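Side-chain contacts in exopolygalacturonase (Yersinia enterocolitica, PDB 2UVF), which probably hydrolyses polygalacturonan, the backbone of pectin, from a chain end as a family 28 glycoside hydrolase built on a right-handed parallel beta-helix: residues G229-L232 against I238-P241; R231-S236 against G441-A446; D318-K323 against G327-S332. All coordinates share one frame; numbering follows the deposited sequence.

Contact 1 of 3, residues G229-L232 against I238-P241; sequences GYRL and IERP. With ADA (alpha-D-galactopyranuronic acid), chain C; SO4 (sulfate ion), chain D.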
loop_
_atom_site.group_PDB
_atom_site.type_symbol
_atom_site.label_atom_id
_atom_site.label_comp_id
_atom_site.label_asym_id
_atom_site.label_seq_id
_atom_site.Cartn_x
_atom_site.Cartn_y
_atom_site.Cartn_z
ATOM N N GLY A 229 7.372 -20.632 7.997
ATOM C CA GLY A 229 6.830 -19.948 6.828
ATOM C C GLY A 229 7.823 -19.564 5.763
ATOM O O GLY A 229 7.719 -20.046 4.645
ATOM N N TYR A 230 8.770 -18.682 6.088
ATOM C CA TYR A 230 9.685 -18.114 5.088
ATOM C C TYR A 230 10.810 -17.325 5.752
ATOM O O TYR A 230 10.700 -16.951 6.920
ATOM C CB TYR A 230 8.907 -17.178 4.125
ATOM C CG TYR A 230 8.464 -15.872 4.765
ATOM C CD1 TYR A 230 9.172 -14.691 4.543
ATOM C CD2 TYR A 230 7.354 -15.824 5.612
ATOM C CE1 TYR A 230 8.786 -13.486 5.153
ATOM C CE2 TYR A 230 6.964 -14.647 6.210
ATOM C CZ TYR A 230 7.679 -13.476 5.980
ATOM O OH TYR A 230 7.287 -12.292 6.578
ATOM N N ARG A 231 11.871 -17.058 5.001
ATOM C CA ARG A 231 12.848 -16.049 5.362
ATOM C C ARG A 231 12.676 -14.880 4.388
ATOM O O ARG A 231 12.577 -15.089 3.185
ATOM C CB ARG A 231 14.267 -16.612 5.271
ATOM C CG ARG A 231 14.659 -17.542 6.408
ATOM C CD ARG A 231 15.860 -18.420 6.028
ATOM N NE ARG A 231 16.567 -18.929 7.205
ATOM C CZ ARG A 231 16.237 -20.035 7.872
ATOM N NH1 ARG A 231 15.189 -20.770 7.502
ATOM N NH2 ARG A 231 16.950 -20.403 8.926
ATOM N N LEU A 232 12.637 -13.656 4.916
ATOM C CA LEU A 232 12.378 -12.458 4.118
ATOM C C LEU A 232 13.326 -12.320 2.926
ATOM O O LEU A 232 12.882 -12.160 1.778
ATOM C CB LEU A 232 12.432 -11.198 4.995
ATOM C CG LEU A 232 11.879 -9.881 4.432
ATOM C CD1 LEU A 232 10.376 -9.981 4.239
ATOM C CD2 LEU A 232 12.222 -8.757 5.390
ATOM N N ILE A 238 16.835 -15.570 10.453
ATOM C CA ILE A 238 15.748 -16.016 11.319
ATOM C C ILE A 238 14.484 -16.332 10.496
ATOM O O ILE A 238 13.970 -15.486 9.747
ATOM C CB ILE A 238 15.498 -14.986 12.476
ATOM C CG1 ILE A 238 16.799 -14.757 13.266
ATOM C CG2 ILE A 238 14.332 -15.419 13.379
ATOM C CD1 ILE A 238 16.820 -13.506 14.132
ATOM N N GLU A 239 14.016 -17.572 10.620
ATOM C CA GLU A 239 12.815 -18.052 9.943
ATOM C C GLU A 239 11.565 -17.468 10.606
ATOM O O GLU A 239 11.476 -17.400 11.837
ATOM C CB GLU A 239 12.785 -19.587 9.992
ATOM C CG GLU A 239 11.531 -20.280 9.444
ATOM C CD GLU A 239 11.551 -20.537 7.949
ATOM O OE1 GLU A 239 12.444 -20.029 7.240
ATOM O OE2 GLU A 239 10.653 -21.255 7.470
ATOM N N ARG A 240 10.602 -17.060 9.779
ATOM C CA ARG A 240 9.372 -16.446 10.273
ATOM C C ARG A 240 8.213 -17.431 10.139
ATOM O O ARG A 240 8.235 -18.299 9.263
ATOM C CB ARG A 240 9.089 -15.152 9.501
ATOM C CG ARG A 240 10.054 -14.049 9.827
ATOM C CD ARG A 240 9.849 -12.863 8.927
ATOM N NE ARG A 240 10.505 -11.674 9.455
ATOM C CZ ARG A 240 10.287 -10.437 9.020
ATOM N NH1 ARG A 240 9.424 -10.198 8.039
ATOM N NH2 ARG A 240 10.932 -9.433 9.574
ATOM N N PRO A 241 7.192 -17.314 11.001
ATOM C CA PRO A 241 6.118 -18.255 10.801
ATOM C C PRO A 241 5.292 -17.903 9.564
ATOM O O PRO A 241 5.464 -16.816 8.980
ATOM C CB PRO A 241 5.285 -18.105 12.073
ATOM C CG PRO A 241 5.509 -16.716 12.517
ATOM C CD PRO A 241 6.929 -16.402 12.131
HETATM C C1 ADA C . 10.985 -2.926 7.156
HETATM C C2 ADA C . 10.484 -2.867 5.699
HETATM C C3 ADA C . 9.163 -3.659 5.627
HETATM C C4 ADA C . 9.396 -5.134 6.079
HETATM C C5 ADA C . 9.969 -5.153 7.513
HETATM C C6 ADA C . 10.309 -6.526 8.156
HETATM O O2 ADA C . 10.324 -1.506 5.252
HETATM O O3 ADA C . 8.597 -3.584 4.321
HETATM O O4 ADA C . 10.271 -5.826 5.182
HETATM O O5 ADA C . 11.155 -4.307 7.613
HETATM O O6B ADA C . 11.433 -6.622 8.696
HETATM O O6A ADA C . 9.456 -7.447 8.120
HETATM S S SO4 D . 12.627 -20.170 2.607
HETATM O O1 SO4 D . 11.419 -20.799 3.146
HETATM O O2 SO4 D . 12.612 -18.707 2.776
HETATM O O3 SO4 D . 13.805 -20.704 3.305
HETATM O O4 SO4 D . 12.692 -20.529 1.185
HETATM O O HOH W 1 13.487 -13.299 8.099
#
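R231 and E239 meet in a salt bridge of 2.9 Å between NH1 and OE1. The side chains cross at about a right angle; E239 CB lies over one face of the R231 guanidinium, and a bend at chi2 (86°) turns the E239 carboxylate back to R231 NH1. Backbone bonds join the strands beside them: R240 N donates to Y230 O at 2.9 Å, while R240 O receives both G229 N and Y230 N. Two residues facing one make this a classic beta bulge in a short antiparallel hairpin, and glycine suits position 229, where a CB would clash with P241 C and R240 O.

R240 reaches out from the hairpin to the sugar. Extended from CG to NE, it offers the edge of its guanidinium to the galacturonate of chain C. R240 NH1 bonds O6A of that sugar at 2.8 Å, and R240 NH2 bonds both its O6A and its O6B, the latter at 3.0 Å. R240 NH1 also gives a weak bond of 3.3 Å to Y230 OH, with the ring and guanidinium planes 86° apart. R240 CB lies over the Y230 ring in a CH-pi contact, 4.3 Å from the centroid, and L232 CD1 sits 3.9 Å from R240 NH1. Y230 packs on M358 and L360 of the beta-helix. The three hydrogen bonds probably join a guanidinium to an ionised carboxylate, consistent with recognition of a uronic acid.

Contact 2 of 3, residues R231-S236 against G441-A446; sequences RLYPYS and GSHTGA. With ADA (alpha-D-galactopyranuronic acid), chain C; ADA (alpha-D-galactopyranuronic acid), chain B; SO4 (sulfate ion), chain D.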
loop_
_atom_site.group_PDB
_atom_site.type_symbol
_atom_site.label_atom_id
_atom_site.label_comp_id
_atom_site.label_asym_id
_atom_site.label_seq_id
_atom_site.Cartn_x
_atom_site.Cartn_y
_atom_site.Cartn_z
ATOM N N ARG A 231 11.871 -17.058 5.001
ATOM C CA ARG A 231 12.848 -16.049 5.362
ATOM C C ARG A 231 12.676 -14.880 4.388
ATOM O O ARG A 231 12.577 -15.089 3.185
ATOM C CB ARG A 231 14.267 -16.612 5.271
ATOM C CG ARG A 231 14.659 -17.542 6.408
ATOM C CD ARG A 231 15.860 -18.420 6.028
ATOM N NE ARG A 231 16.567 -18.929 7.205
ATOM C CZ ARG A 231 16.237 -20.035 7.872
ATOM N NH1 ARG A 231 15.189 -20.770 7.502
ATOM N NH2 ARG A 231 16.950 -20.403 8.926
ATOM N N LEU A 232 12.637 -13.656 4.916
ATOM C CA LEU A 232 12.378 -12.458 4.118
ATOM C C LEU A 232 13.326 -12.320 2.926
ATOM O O LEU A 232 12.882 -12.160 1.778
ATOM C CB LEU A 232 12.432 -11.198 4.995
ATOM C CG LEU A 232 11.879 -9.881 4.432
ATOM C CD1 LEU A 232 10.376 -9.981 4.239
ATOM C CD2 LEU A 232 12.222 -8.757 5.390
ATOM N N TYR A 233 14.625 -12.380 3.200
ATOM C CA TYR A 233 15.639 -12.297 2.153
ATOM C C TYR A 233 16.468 -13.588 2.129
ATOM O O TYR A 233 16.417 -14.362 3.093
ATOM C CB TYR A 233 16.502 -11.044 2.325
ATOM C CG TYR A 233 15.684 -9.765 2.348
ATOM C CD1 TYR A 233 14.791 -9.462 1.316
ATOM C CD2 TYR A 233 15.785 -8.877 3.411
ATOM C CE1 TYR A 233 14.036 -8.306 1.343
ATOM C CE2 TYR A 233 15.027 -7.728 3.452
ATOM C CZ TYR A 233 14.146 -7.445 2.416
ATOM O OH TYR A 233 13.388 -6.287 2.468
ATOM N N PRO A 234 17.178 -13.860 1.009
ATOM C CA PRO A 234 18.039 -15.063 0.981
ATOM C C PRO A 234 19.049 -15.088 2.136
ATOM O O PRO A 234 19.403 -16.162 2.622
ATOM C CB PRO A 234 18.751 -14.974 -0.385
ATOM C CG PRO A 234 18.532 -13.557 -0.876
ATOM C CD PRO A 234 17.211 -13.127 -0.274
ATOM N N TYR A 235 19.459 -13.899 2.582
ATOM C CA TYR A 235 20.462 -13.691 3.625
ATOM C C TYR A 235 19.851 -13.412 4.996
ATOM O O TYR A 235 20.556 -12.943 5.910
ATOM C CB TYR A 235 21.367 -12.511 3.240
ATOM C CG TYR A 235 20.628 -11.330 2.626
ATOM C CD1 TYR A 235 20.194 -10.245 3.418
ATOM C CD2 TYR A 235 20.368 -11.290 1.250
ATOM C CE1 TYR A 235 19.512 -9.152 2.848
ATOM C CE2 TYR A 235 19.685 -10.199 0.663
ATOM C CZ TYR A 235 19.270 -9.137 1.468
ATOM O OH TYR A 235 18.595 -8.088 0.885
ATOM N N SER A 236 18.547 -13.663 5.126
ATOM C CA SER A 236 17.850 -13.459 6.404
ATOM C C SER A 236 17.987 -14.725 7.233
ATOM O O SER A 236 17.601 -15.805 6.784
ATOM C CB SER A 236 16.374 -13.081 6.192
ATOM O OG SER A 236 16.247 -11.722 5.787
ATOM N N GLY A 441 11.966 3.070 1.733
ATOM C CA GLY A 441 11.151 2.099 2.430
ATOM C C GLY A 441 11.974 1.815 3.676
ATOM O O GLY A 441 11.479 1.248 4.629
ATOM N N SER A 442 13.228 2.282 3.636
ATOM C CA SER A 442 14.371 1.957 4.552
ATOM C C SER A 442 15.178 0.775 4.032
ATOM O O SER A 442 16.391 0.882 3.892
ATOM C CB SER A 442 14.008 1.776 6.024
ATOM O OG SER A 442 14.927 0.892 6.657
ATOM N N HIS A 443 14.496 -0.328 3.732
ATOM C CA HIS A 443 15.084 -1.431 2.948
ATOM C C HIS A 443 15.184 -1.002 1.477
ATOM O O HIS A 443 14.267 -1.240 0.702
ATOM C CB HIS A 443 14.253 -2.730 3.077
ATOM C CG HIS A 443 14.279 -3.353 4.445
ATOM N ND1 HIS A 443 13.671 -4.575 4.704
ATOM C CD2 HIS A 443 14.857 -2.945 5.619
ATOM C CE1 HIS A 443 13.860 -4.885 5.978
ATOM N NE2 HIS A 443 14.578 -3.914 6.556
ATOM N N THR A 444 16.288 -0.351 1.106
ATOM C CA THR A 444 16.457 0.179 -0.264
ATOM C C THR A 444 17.534 -0.529 -1.115
ATOM O O THR A 444 17.871 -0.067 -2.222
ATOM C CB THR A 444 16.713 1.698 -0.260
ATOM O OG1 THR A 444 17.835 1.984 0.576
ATOM C CG2 THR A 444 15.494 2.457 0.260
ATOM N N GLY A 445 18.033 -1.655 -0.599
ATOM C CA GLY A 445 19.088 -2.477 -1.215
ATOM C C GLY A 445 19.155 -2.653 -2.724
ATOM O O GLY A 445 20.089 -2.179 -3.357
ATOM N N ALA A 446 18.196 -3.358 -3.309
ATOM C CA ALA A 446 18.214 -3.601 -4.761
ATOM C C ALA A 446 17.671 -2.433 -5.605
ATOM O O ALA A 446 17.553 -2.551 -6.829
ATOM C CB ALA A 446 17.481 -4.906 -5.112
HETATM C C1 ADA C . 10.985 -2.926 7.156
HETATM C C2 ADA C . 10.484 -2.867 5.699
HETATM C C3 ADA C . 9.163 -3.659 5.627
HETATM C C4 ADA C . 9.396 -5.134 6.079
HETATM C C5 ADA C . 9.969 -5.153 7.513
HETATM C C6 ADA C . 10.309 -6.526 8.156
HETATM O O2 ADA C . 10.324 -1.506 5.252
HETATM O O3 ADA C . 8.597 -3.584 4.321
HETATM O O4 ADA C . 10.271 -5.826 5.182
HETATM O O5 ADA C . 11.155 -4.307 7.613
HETATM O O6B ADA C . 11.433 -6.622 8.696
HETATM O O6A ADA C . 9.456 -7.447 8.120
HETATM C C1 ADA B . 8.154 -0.108 9.938
HETATM C C2 ADA B . 7.908 -1.583 9.561
HETATM C C3 ADA B . 9.055 -2.401 10.198
HETATM C C4 ADA B . 10.307 -2.088 9.361
HETATM C C5 ADA B . 10.592 -0.588 9.555
HETATM C C6 ADA B . 11.797 -0.135 8.698
HETATM O O1 ADA B . 8.269 0.114 11.374
HETATM O O2 ADA B . 6.629 -2.043 9.935
HETATM O O3 ADA B . 8.762 -3.816 10.315
HETATM O O4 ADA B . 9.971 -2.280 7.964
HETATM O O5 ADA B . 9.396 0.258 9.261
HETATM O O6B ADA B . 11.582 0.183 7.500
HETATM O O6A ADA B . 12.928 -0.102 9.246
HETATM S S SO4 D . 12.627 -20.170 2.607
HETATM O O1 SO4 D . 11.419 -20.799 3.146
HETATM O O2 SO4 D . 12.612 -18.707 2.776
HETATM O O3 SO4 D . 13.805 -20.704 3.305
HETATM O O4 SO4 D . 12.692 -20.529 1.185
#
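Y233 and H443 are brought together by matching first torsions: each CG lies anti to its carbonyl carbon, with chi1 -56° for the tyrosine and -68° for the histidine, and each CB points toward the opposite segment. The phenol thereby extends to the imidazole, and Y233 OH comes 2.8 Å from H443 ND1 in a hydrogen bond in which either atom could be the donor. ND1 lies near the plane of the tyrosine ring, and the hydroxyl likewise meets the imidazole at its edge. The two rings themselves are oblique, their planes 60° apart and their centroids separated by 5.6 Å.

The tyrosine is sandwiched within its own loop. L232 CG sits over the centre of one face, 3.8 Å above the plane, and Y235 OH lies over the opposite face nearer the rim. A type I beta turn from Y233 to S236 folds the loop back on itself, closed by S236 N to Y233 O; a weak bond from Y233 N to S236 OG supplements it. H443, at the centre of an inverse gamma turn, follows strand 438-441 of the parallel beta-helix, so the contact joins the hairpin loop to a loop of the beta-helix beside the bound sugar, both lining the glycan pocket.

One face of the imidazole is turned to the galacturonate of chain C, whose C1 lies 3.7 Å above the ring plane. H443 CE1 approaches the ring oxygen O5 of that sugar at 3.2 Å. L232 CD2 comes to 4.2 Å from H443 CE1 at the ring edge and to 3.5 Å from O4 of the same sugar.

Contact 3 of 3, residues D318-K323 against G327-S332; sequences DGMDLK and GQRRSS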
loop_
_atom_site.group_PDB
_atom_site.type_symbol
_atom_site.label_atom_id
_atom_site.label_comp_id
_atom_site.label_asym_id
_atom_site.label_seq_id
_atom_site.Cartn_x
_atom_site.Cartn_y
_atom_site.Cartn_z
ATOM N N ASP A 318 11.547 -21.076 23.747
ATOM C CA ASP A 318 12.365 -21.801 22.776
ATOM C C ASP A 318 13.780 -21.251 22.604
ATOM O O ASP A 318 14.589 -21.836 21.879
ATOM C CB ASP A 318 11.686 -21.796 21.405
ATOM C CG ASP A 318 10.429 -22.605 21.376
ATOM O OD1 ASP A 318 10.015 -23.127 22.439
ATOM O OD2 ASP A 318 9.841 -22.710 20.284
ATOM N N GLY A 319 14.076 -20.129 23.240
ATOM C CA GLY A 319 15.445 -19.664 23.322
ATOM C C GLY A 319 15.752 -18.271 22.832
ATOM O O GLY A 319 16.819 -17.742 23.154
ATOM N N MET A 320 14.830 -17.671 22.072
ATOM C CA MET A 320 15.025 -16.320 21.509
ATOM C C MET A 320 14.996 -15.290 22.597
ATOM O O MET A 320 14.274 -15.458 23.569
ATOM C CB MET A 320 13.907 -15.969 20.539
ATOM C CG MET A 320 13.811 -16.844 19.328
ATOM S SD MET A 320 13.165 -15.959 17.871
ATOM C CE MET A 320 13.299 -17.327 16.729
ATOM N N ASP A 321 15.756 -14.209 22.454
ATOM C CA ASP A 321 15.471 -13.090 23.329
ATOM C C ASP A 321 14.169 -12.425 22.871
ATOM O O ASP A 321 13.677 -12.698 21.764
ATOM C CB ASP A 321 16.652 -12.112 23.506
ATOM C CG ASP A 321 17.182 -11.532 22.198
ATOM O OD1 ASP A 321 16.394 -11.198 21.294
ATOM O OD2 ASP A 321 18.425 -11.375 22.092
ATOM N N LEU A 322 13.612 -11.587 23.736
ATOM C CA LEU A 322 12.408 -10.819 23.455
ATOM C C LEU A 322 12.512 -9.976 22.192
ATOM O O LEU A 322 11.609 -10.049 21.340
ATOM C CB LEU A 322 12.082 -9.925 24.648
ATOM C CG LEU A 322 10.725 -9.232 24.716
ATOM C CD1 LEU A 322 9.651 -10.261 24.711
ATOM C CD2 LEU A 322 10.668 -8.430 25.999
ATOM N N LYS A 323 13.597 -9.197 22.053
ATOM C CA LYS A 323 13.781 -8.346 20.873
ATOM C C LYS A 323 13.512 -9.116 19.568
ATOM O O LYS A 323 12.676 -8.695 18.764
ATOM C CB LYS A 323 15.150 -7.657 20.843
ATOM C CG LYS A 323 15.495 -7.063 19.455
ATOM C CD LYS A 323 16.711 -6.139 19.444
ATOM C CE LYS A 323 17.293 -5.990 18.029
ATOM N NZ LYS A 323 17.973 -7.245 17.548
ATOM N N GLY A 327 10.256 -9.116 17.053
ATOM C CA GLY A 327 10.585 -8.638 15.713
ATOM C C GLY A 327 10.416 -9.619 14.563
ATOM O O GLY A 327 10.258 -9.204 13.396
ATOM N N GLN A 328 10.444 -10.921 14.863
ATOM C CA GLN A 328 10.478 -11.929 13.798
ATOM C C GLN A 328 9.384 -12.997 13.842
ATOM O O GLN A 328 9.051 -13.588 12.823
ATOM C CB GLN A 328 11.872 -12.609 13.730
ATOM C CG GLN A 328 13.073 -11.668 13.644
ATOM C CD GLN A 328 13.025 -10.714 12.441
ATOM O OE1 GLN A 328 13.533 -9.616 12.505
ATOM N NE2 GLN A 328 12.418 -11.139 11.363
ATOM N N ARG A 329 8.820 -13.235 15.012
ATOM C CA ARG A 329 8.019 -14.439 15.216
ATOM C C ARG A 329 6.495 -14.242 15.316
ATOM O O ARG A 329 5.765 -15.203 15.551
ATOM C CB ARG A 329 8.562 -15.244 16.413
ATOM C CG ARG A 329 10.072 -15.582 16.350
ATOM C CD ARG A 329 10.365 -16.667 15.347
ATOM N NE ARG A 329 9.458 -17.791 15.557
ATOM C CZ ARG A 329 9.111 -18.661 14.619
ATOM N NH1 ARG A 329 9.593 -18.551 13.377
ATOM N NH2 ARG A 329 8.271 -19.651 14.925
ATOM N N ARG A 330 6.006 -13.022 15.104
ATOM C CA ARG A 330 4.541 -12.796 14.984
ATOM C C ARG A 330 4.116 -13.020 13.538
ATOM O O ARG A 330 4.808 -12.582 12.628
ATOM C CB ARG A 330 4.176 -11.374 15.396
ATOM C CG ARG A 330 4.635 -10.993 16.772
ATOM C CD ARG A 330 4.252 -9.574 17.109
ATOM N NE ARG A 330 5.271 -8.599 16.730
ATOM C CZ ARG A 330 5.004 -7.385 16.248
ATOM N NH1 ARG A 330 3.740 -7.000 16.038
ATOM N NH2 ARG A 330 5.996 -6.565 15.954
ATOM N N SER A 331 2.999 -13.713 13.331
ATOM C CA SER A 331 2.453 -13.941 11.990
ATOM C C SER A 331 1.847 -12.677 11.353
ATOM O O SER A 331 0.960 -12.039 11.925
ATOM C CB SER A 331 1.375 -15.033 12.026
ATOM O OG SER A 331 1.920 -16.357 11.978
ATOM N N SER A 332 2.339 -12.331 10.166
ATOM C CA SER A 332 1.702 -11.328 9.314
ATOM C C SER A 332 0.356 -11.839 8.824
ATOM O O SER A 332 0.040 -13.034 8.955
ATOM C CB SER A 332 2.591 -10.998 8.117
ATOM O OG SER A 332 3.678 -10.227 8.549
#
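M320 reaches R329 from the link between helix 307-317 and helix 322-328. G319 ends the preceding helix in a Schellman motif, and its positive phi of 125° suits glycine, because a CB would press on the carbonyl oxygen of D318. M320 follows with its CB toward the second segment. A bend at chi2, -149°, carries the thioether to the arginine, where M320 CE lies 3.3 Å from R329 CD, a tight approach, and M320 SD lies 3.5 Å from R329 CG. The two side chains cross at about a right angle. Flexible and unbranched, methionine suits packing against the methylenes of a folded arginine, itself bent at chi2 and chi3. D321 then takes the N-cap position of helix 322-328, where its OD1 accepts from N324 N. At K323 the carbonyl oxygen receives G327 N at 3.0 Å, a regular helical bond one turn long.

The polar end of R329 is held elsewhere, by a hydrogen bond from NH1 to E239 O. The arginine thus divides its chemistry: its aliphatic portion gives M320 an apolar surface, while its charged end binds a backbone carbonyl of the hairpin.

Overall arrangement
Following the chain from the N terminus, contact 1 closes first, as the hairpin of strands 228-230 and 240-241. Contact 2 starts from the same stretch, sharing R231 and L232, but closes a far longer loop, joining the hairpin turn to the loop after strand 438-441, over 200 residues onward. Contact 3 is nested inside that loop, in series after contact 1, and closes a short one that spans helix 322-328. Contacts 1 and 3 touch where R329 NH1 bonds E239 O and P241 packs on segment 327-332. Contacts 2 and 3 do not meet. Contacts 1 and 2 both touch the galacturonate of chain C; the hairpin thus joins helix 322-328 through contact 3 and the later loop through contact 2.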